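Local atomic coordinates of regulator of chromosome condensation (Saccharomyces cerevisiae, PDB entry 3OF7), a protein that promotes exchange of GDP for GTP on the Ran-type GTPase Gsp1p, binds chromatin and controls RNA metabolism and nuclear transport. Residues K380-G385 / S389-Q394; L182-D187 / T194-P199. One frame throughout, in Å; residues are numbered along the deposited sequence. Where two conformers were deposited one is given.

Contact 1. Residues K380-G385 / S389-Q394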
loop_
_atom_site.group_PDB
_atom_site.type_symbol
_atom_site.label_atom_id
_atom_site.label_comp_id
_atom_site.label_asym_id
_atom_site.label_seq_id
_atom_site.Cartn_x
_atom_site.Cartn_y
_atom_site.Cartn_z
ATOM N N LYS A 380 15.439 -0.764 0.634
ATOM C CA LYS A 380 15.143 -1.185 -0.730
ATOM C C LYS A 380 13.643 -1.192 -1.071
ATOM O O LYS A 380 13.280 -1.137 -2.239
ATOM C CB LYS A 380 15.821 -2.526 -1.066
ATOM C CG LYS A 380 15.418 -3.704 -0.186
ATOM C CD LYS A 380 16.071 -4.989 -0.690
ATOM C CE LYS A 380 15.598 -6.204 0.083
ATOM N NZ LYS A 380 15.997 -7.497 -0.600
ATOM N N SER A 381 12.782 -1.264 -0.053
ATOM C CA SER A 381 11.331 -1.122 -0.246
ATOM C C SER A 381 10.683 -0.573 1.020
ATOM O O SER A 381 11.263 -0.634 2.101
ATOM C CB SER A 381 10.668 -2.454 -0.644
ATOM O OG SER A 381 10.660 -3.380 0.439
ATOM N N VAL A 382 9.478 -0.034 0.875
ATOM C CA VAL A 382 8.771 0.588 1.989
ATOM C C VAL A 382 7.266 0.358 1.818
ATOM O O VAL A 382 6.775 0.255 0.697
ATOM C CB VAL A 382 9.139 2.103 2.093
ATOM C CG1 VAL A 382 8.723 2.881 0.835
ATOM C CG2 VAL A 382 8.573 2.748 3.354
ATOM N N ALA A 383 6.552 0.259 2.941
ATOM C CA ALA A 383 5.104 0.153 2.933
ATOM C C ALA A 383 4.559 0.981 4.087
ATOM O O ALA A 383 5.239 1.183 5.088
ATOM C CB ALA A 383 4.675 -1.289 3.073
ATOM N N ALA A 384 3.325 1.446 3.939
ATOM C CA ALA A 384 2.686 2.281 4.951
ATOM C C ALA A 384 1.247 1.857 5.121
ATOM O O ALA A 384 0.553 1.594 4.125
ATOM C CB ALA A 384 2.758 3.747 4.543
ATOM N N GLY A 385 0.813 1.770 6.377
ATOM C CA GLY A 385 -0.596 1.547 6.711
ATOM C C GLY A 385 -1.149 2.873 7.210
ATOM O O GLY A 385 -0.550 3.910 6.956
ATOM N N SER A 389 4.393 2.272 9.508
ATOM C CA SER A 389 5.136 1.960 8.306
ATOM C C SER A 389 6.081 0.804 8.581
ATOM O O SER A 389 6.421 0.522 9.733
ATOM C CB SER A 389 5.938 3.167 7.826
ATOM O OG SER A 389 5.143 4.347 7.790
ATOM N N VAL A 390 6.492 0.145 7.505
ATOM C CA VAL A 390 7.496 -0.903 7.548
ATOM C C VAL A 390 8.394 -0.708 6.331
ATOM O O VAL A 390 7.905 -0.589 5.204
ATOM C CB VAL A 390 6.866 -2.325 7.520
ATOM C CG1 VAL A 390 7.952 -3.415 7.577
ATOM C CG2 VAL A 390 5.864 -2.512 8.656
ATOM N N ALA A 391 9.702 -0.647 6.568
ATOM C CA ALA A 391 10.685 -0.565 5.484
ATOM C C ALA A 391 11.646 -1.753 5.541
ATOM O O ALA A 391 11.893 -2.312 6.613
ATOM C CB ALA A 391 11.454 0.751 5.561
ATOM N N VAL A 392 12.183 -2.137 4.386
ATOM C CA VAL A 392 13.105 -3.275 4.324
ATOM C C VAL A 392 14.492 -2.783 3.962
ATOM O O VAL A 392 14.683 -2.173 2.905
ATOM C CB VAL A 392 12.648 -4.336 3.305
ATOM C CG1 VAL A 392 13.604 -5.539 3.326
ATOM C CG2 VAL A 392 11.240 -4.788 3.616
ATOM N N ALA A 393 15.451 -3.031 4.850
ATOM C CA ALA A 393 16.837 -2.645 4.606
ATOM C C ALA A 393 17.403 -3.438 3.441
ATOM O O ALA A 393 16.886 -4.491 3.096
ATOM C CB ALA A 393 17.693 -2.861 5.865
ATOM N N GLN A 394 18.489 -2.951 2.848
ATOM C CA GLN A 394 19.103 -3.668 1.728
ATOM C C GLN A 394 19.435 -5.122 2.097
ATOM O O GLN A 394 19.315 -6.013 1.257
ATOM C CB GLN A 394 20.337 -2.923 1.208
ATOM C CG GLN A 394 20.008 -1.632 0.452
ATOM C CD GLN A 394 21.247 -0.884 -0.025
ATOM O OE1 GLN A 394 22.354 -1.097 0.474
ATOM N NE2 GLN A 394 21.060 0.005 -0.993
#

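Contact 2. Residues L182-D187 / T194-P199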
loop_
_atom_site.group_PDB
_atom_site.type_symbol
_atom_site.label_atom_id
_atom_site.label_comp_id
_atom_site.label_asym_id
_atom_site.label_seq_id
_atom_site.Cartn_x
_atom_site.Cartn_y
_atom_site.Cartn_z
ATOM N N LEU A 182 -20.713 4.484 -0.971
ATOM C CA LEU A 182 -20.938 5.268 -2.186
ATOM C C LEU A 182 -21.483 4.323 -3.256
ATOM O O LEU A 182 -22.605 4.505 -3.739
ATOM C CB LEU A 182 -19.662 5.975 -2.669
ATOM C CG LEU A 182 -19.735 6.837 -3.941
ATOM C CD1 LEU A 182 -20.924 7.815 -3.890
ATOM C CD2 LEU A 182 -18.430 7.598 -4.194
ATOM N N GLY A 183 -20.701 3.294 -3.583
ATOM C CA GLY A 183 -21.083 2.316 -4.605
ATOM C C GLY A 183 -19.854 1.762 -5.300
ATOM O O GLY A 183 -18.715 2.075 -4.924
ATOM N N PHE A 184 -20.079 0.954 -6.324
ATOM C CA PHE A 184 -18.977 0.302 -7.019
ATOM C C PHE A 184 -18.808 0.849 -8.435
ATOM O O PHE A 184 -17.750 1.386 -8.775
ATOM C CB PHE A 184 -19.178 -1.219 -7.009
ATOM C CG PHE A 184 -18.140 -1.986 -7.796
ATOM C CD1 PHE A 184 -16.858 -2.184 -7.282
ATOM C CD2 PHE A 184 -18.460 -2.537 -9.042
ATOM C CE1 PHE A 184 -15.895 -2.910 -8.009
ATOM C CE2 PHE A 184 -17.513 -3.257 -9.775
ATOM C CZ PHE A 184 -16.226 -3.448 -9.258
ATOM N N TYR A 185 -19.844 0.718 -9.263
ATOM C CA TYR A 185 -19.744 1.191 -10.649
ATOM C C TYR A 185 -20.966 2.018 -11.057
ATOM O O TYR A 185 -22.082 1.511 -11.073
ATOM C CB TYR A 185 -19.542 0.015 -11.606
ATOM C CG TYR A 185 -19.036 0.419 -12.973
ATOM C CD1 TYR A 185 -19.925 0.592 -14.037
ATOM C CD2 TYR A 185 -17.675 0.622 -13.208
ATOM C CE1 TYR A 185 -19.476 0.963 -15.297
ATOM C CE2 TYR A 185 -17.210 0.986 -14.478
ATOM C CZ TYR A 185 -18.127 1.154 -15.518
ATOM O OH TYR A 185 -17.700 1.515 -16.775
ATOM N N GLN A 186 -20.729 3.290 -11.356
ATOM C CA GLN A 186 -21.778 4.241 -11.703
ATOM C C GLN A 186 -22.995 4.080 -10.781
ATOM O O GLN A 186 -22.834 3.964 -9.559
ATOM C CB GLN A 186 -22.125 4.120 -13.200
ATOM C CG GLN A 186 -20.921 4.415 -14.092
ATOM C CD GLN A 186 -21.177 4.189 -15.573
ATOM O OE1 GLN A 186 -22.017 3.375 -15.961
ATOM N NE2 GLN A 186 -20.433 4.902 -16.408
ATOM N N ASP A 187 -24.194 4.078 -11.359
ATOM C CA ASP A 187 -25.410 3.828 -10.584
ATOM C C ASP A 187 -25.924 2.423 -10.895
ATOM O O ASP A 187 -27.104 2.108 -10.691
ATOM C CB ASP A 187 -26.474 4.893 -10.885
ATOM C CG ASP A 187 -27.382 5.169 -9.700
ATOM O OD1 ASP A 187 -27.389 4.373 -8.737
ATOM N N THR A 194 -18.266 -10.664 -6.595
ATOM C CA THR A 194 -17.331 -11.517 -7.335
ATOM C C THR A 194 -16.528 -10.670 -8.322
ATOM O O THR A 194 -16.987 -9.605 -8.732
ATOM C CB THR A 194 -18.068 -12.658 -8.079
ATOM O OG1 THR A 194 -19.126 -12.107 -8.874
ATOM C CG2 THR A 194 -18.654 -13.665 -7.081
ATOM N N PRO A 195 -15.305 -11.120 -8.685
ATOM C CA PRO A 195 -14.514 -10.398 -9.676
ATOM C C PRO A 195 -15.313 -10.070 -10.945
ATOM O O PRO A 195 -16.072 -10.903 -11.434
ATOM C CB PRO A 195 -13.378 -11.375 -9.982
ATOM C CG PRO A 195 -13.167 -12.088 -8.689
ATOM C CD PRO A 195 -14.533 -12.220 -8.064
ATOM N N TRP A 196 -15.125 -8.853 -11.448
ATOM C CA TRP A 196 -15.945 -8.291 -12.524
ATOM C C TRP A 196 -15.051 -7.495 -13.454
ATOM O O TRP A 196 -14.240 -6.680 -13.001
ATOM C CB TRP A 196 -17.024 -7.391 -11.904
ATOM C CG TRP A 196 -17.932 -6.639 -12.849
ATOM C CD1 TRP A 196 -19.051 -7.125 -13.481
ATOM C CD2 TRP A 196 -17.830 -5.260 -13.221
ATOM N NE1 TRP A 196 -19.634 -6.135 -14.236
ATOM C CE2 TRP A 196 -18.911 -4.979 -14.093
ATOM C CE3 TRP A 196 -16.927 -4.233 -12.912
ATOM C CZ2 TRP A 196 -19.114 -3.717 -14.652
ATOM C CZ3 TRP A 196 -17.132 -2.972 -13.469
ATOM C CH2 TRP A 196 -18.223 -2.727 -14.328
ATOM N N LYS A 197 -15.195 -7.734 -14.759
ATOM C CA LYS A 197 -14.386 -7.045 -15.754
ATOM C C LYS A 197 -14.793 -5.583 -15.851
ATOM O O LYS A 197 -15.970 -5.270 -16.084
ATOM C CB LYS A 197 -14.516 -7.719 -17.127
ATOM C CG LYS A 197 -13.527 -7.195 -18.155
ATOM C CD LYS A 197 -13.740 -7.821 -19.534
ATOM C CE LYS A 197 -12.832 -7.163 -20.563
ATOM N NZ LYS A 197 -13.191 -7.543 -21.968
ATOM N N VAL A 198 -13.828 -4.692 -15.648
ATOM C CA VAL A 198 -14.082 -3.262 -15.734
ATOM C C VAL A 198 -14.077 -2.897 -17.218
ATOM O O VAL A 198 -13.118 -3.216 -17.916
ATOM C CB VAL A 198 -13.025 -2.443 -14.957
ATOM C CG1 VAL A 198 -13.303 -0.945 -15.049
ATOM C CG2 VAL A 198 -12.978 -2.886 -13.495
ATOM N N PRO A 199 -15.168 -2.275 -17.716
ATOM C CA PRO A 199 -15.209 -1.856 -19.121
ATOM C C PRO A 199 -14.010 -1.003 -19.495
ATOM O O PRO A 199 -13.620 -0.101 -18.745
ATOM C CB PRO A 199 -16.514 -1.049 -19.212
ATOM C CG PRO A 199 -17.391 -1.678 -18.197
ATOM C CD PRO A 199 -16.464 -2.049 -17.048
HETATM O O HOH W 1 -14.930 1.641 -17.137
#

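Contact 1. Residues K380-G385 / S389-Q394
K380 gives its backbone N-H to the carbonyl O of V392, next to the S381-V392 pair, and lays its side chain across the end of that strand. CB of K380 stands 4.1 Å from the O of V392. CG of K380 sits between the backbone N and the carbonyl carbon (chi1 60°), which brings it to 3.5 Å from the same V392 O. The chain then runs extended. CD passes the carbonyl oxygens of A393 and Q394. CE of K380 lies 3.7 Å from the O of A393 and also meets a methyl, CG1 of V392. NZ of K380 ends 4.1 Å from the O of Q394, a proximity and not a bond.

Four backbone hydrogen bonds cross between the strands. K380 N reaches V392 O at 2.8 Å. V392 N gives a bond back to S381 O. A383 and V390 each give an N-H to the other's O. Between these hydrogen-bonded pairs, V382 faces A391 as a non-hydrogen-bonded pair, with CG2 of V382 4.1 Å from CB of A391. On the face of S381 and A383, OG of S381 rests 3.5 Å from CG2 of V392. V390 and V392 on that face pack against strand 432-439 of the next blade. V382 and S389 turn to the other side and touch strand 324-329. This is the antiparallel hairpin of the first two strands in a beta-propeller blade, wedged between its two neighbours.

Contact 2. Residues L182-D187 / T194-P199
An aromatic cluster of F184, Y185 and W196 lies in the outer part of the blade that contains strand 169-177. It joins the bulged chain after strand 180-183 to strand 195-197. W196 is the shared member. Its six-membered ring turns an edge to the face of Y185, with the planes at 60°. CH2 of W196 lies over the centre of the Y185 ring and comes 3.5 Å from CG of Y185. F184 brings the edge of its own ring to the same indole. CE2 of F184 is 3.3 Å from CE3 of W196, a tight approach, with these two planes at 72°. With chi1 at 176°, the W196 indole swings away from its own backbone N and reaches both rings.

The far end of Y185 meets P199. OH of Y185 lies 3.5 Å from CG of P199, and CZ of Y185 is 3.9 Å from CD of P199. Water 1 sits at the edge of the Y185 ring, in its plane, with its O 2.8 Å from OH of Y185. The water donates to the O of P199 at 2.7 Å and so ties the phenol to that backbone. W228 of strand 225-229 meets F184 edge-to-face and also touches Y185 and V198. A leucine in place of Y185 would probably leave the indole edge without its aromatic face and the bridging water without its hydroxyl mate.

The two segments are thus held by ring and aliphatic carbon packing. W196 lies against both rings, its C-H edge directed at the pi face of Y185, so the contact probably rests on dispersion and weak aromatic electrostatics. The one polar link described between the segments is the water between Y185 OH and P199 O.

Contact 2 comes first along the chain and closes before contact 1 opens. The centres are about 31 Å apart, the nearest atoms about 21 Å, and the two do not touch. They lie on opposite sides of the chain's centre, in different sheets of one RCC1-like propeller. Contact 2 falls in RCC1 repeat 3 and contact 1 in repeat 6. The centre of contact 1 is about 10 Å from the chain's centre, that of contact 2 about 21 Å. One contact thus pairs strands nearer the chain's centre, and the other packs side chains farther out. Each belongs to a separate blade of the same propeller, and nothing couples the two directly.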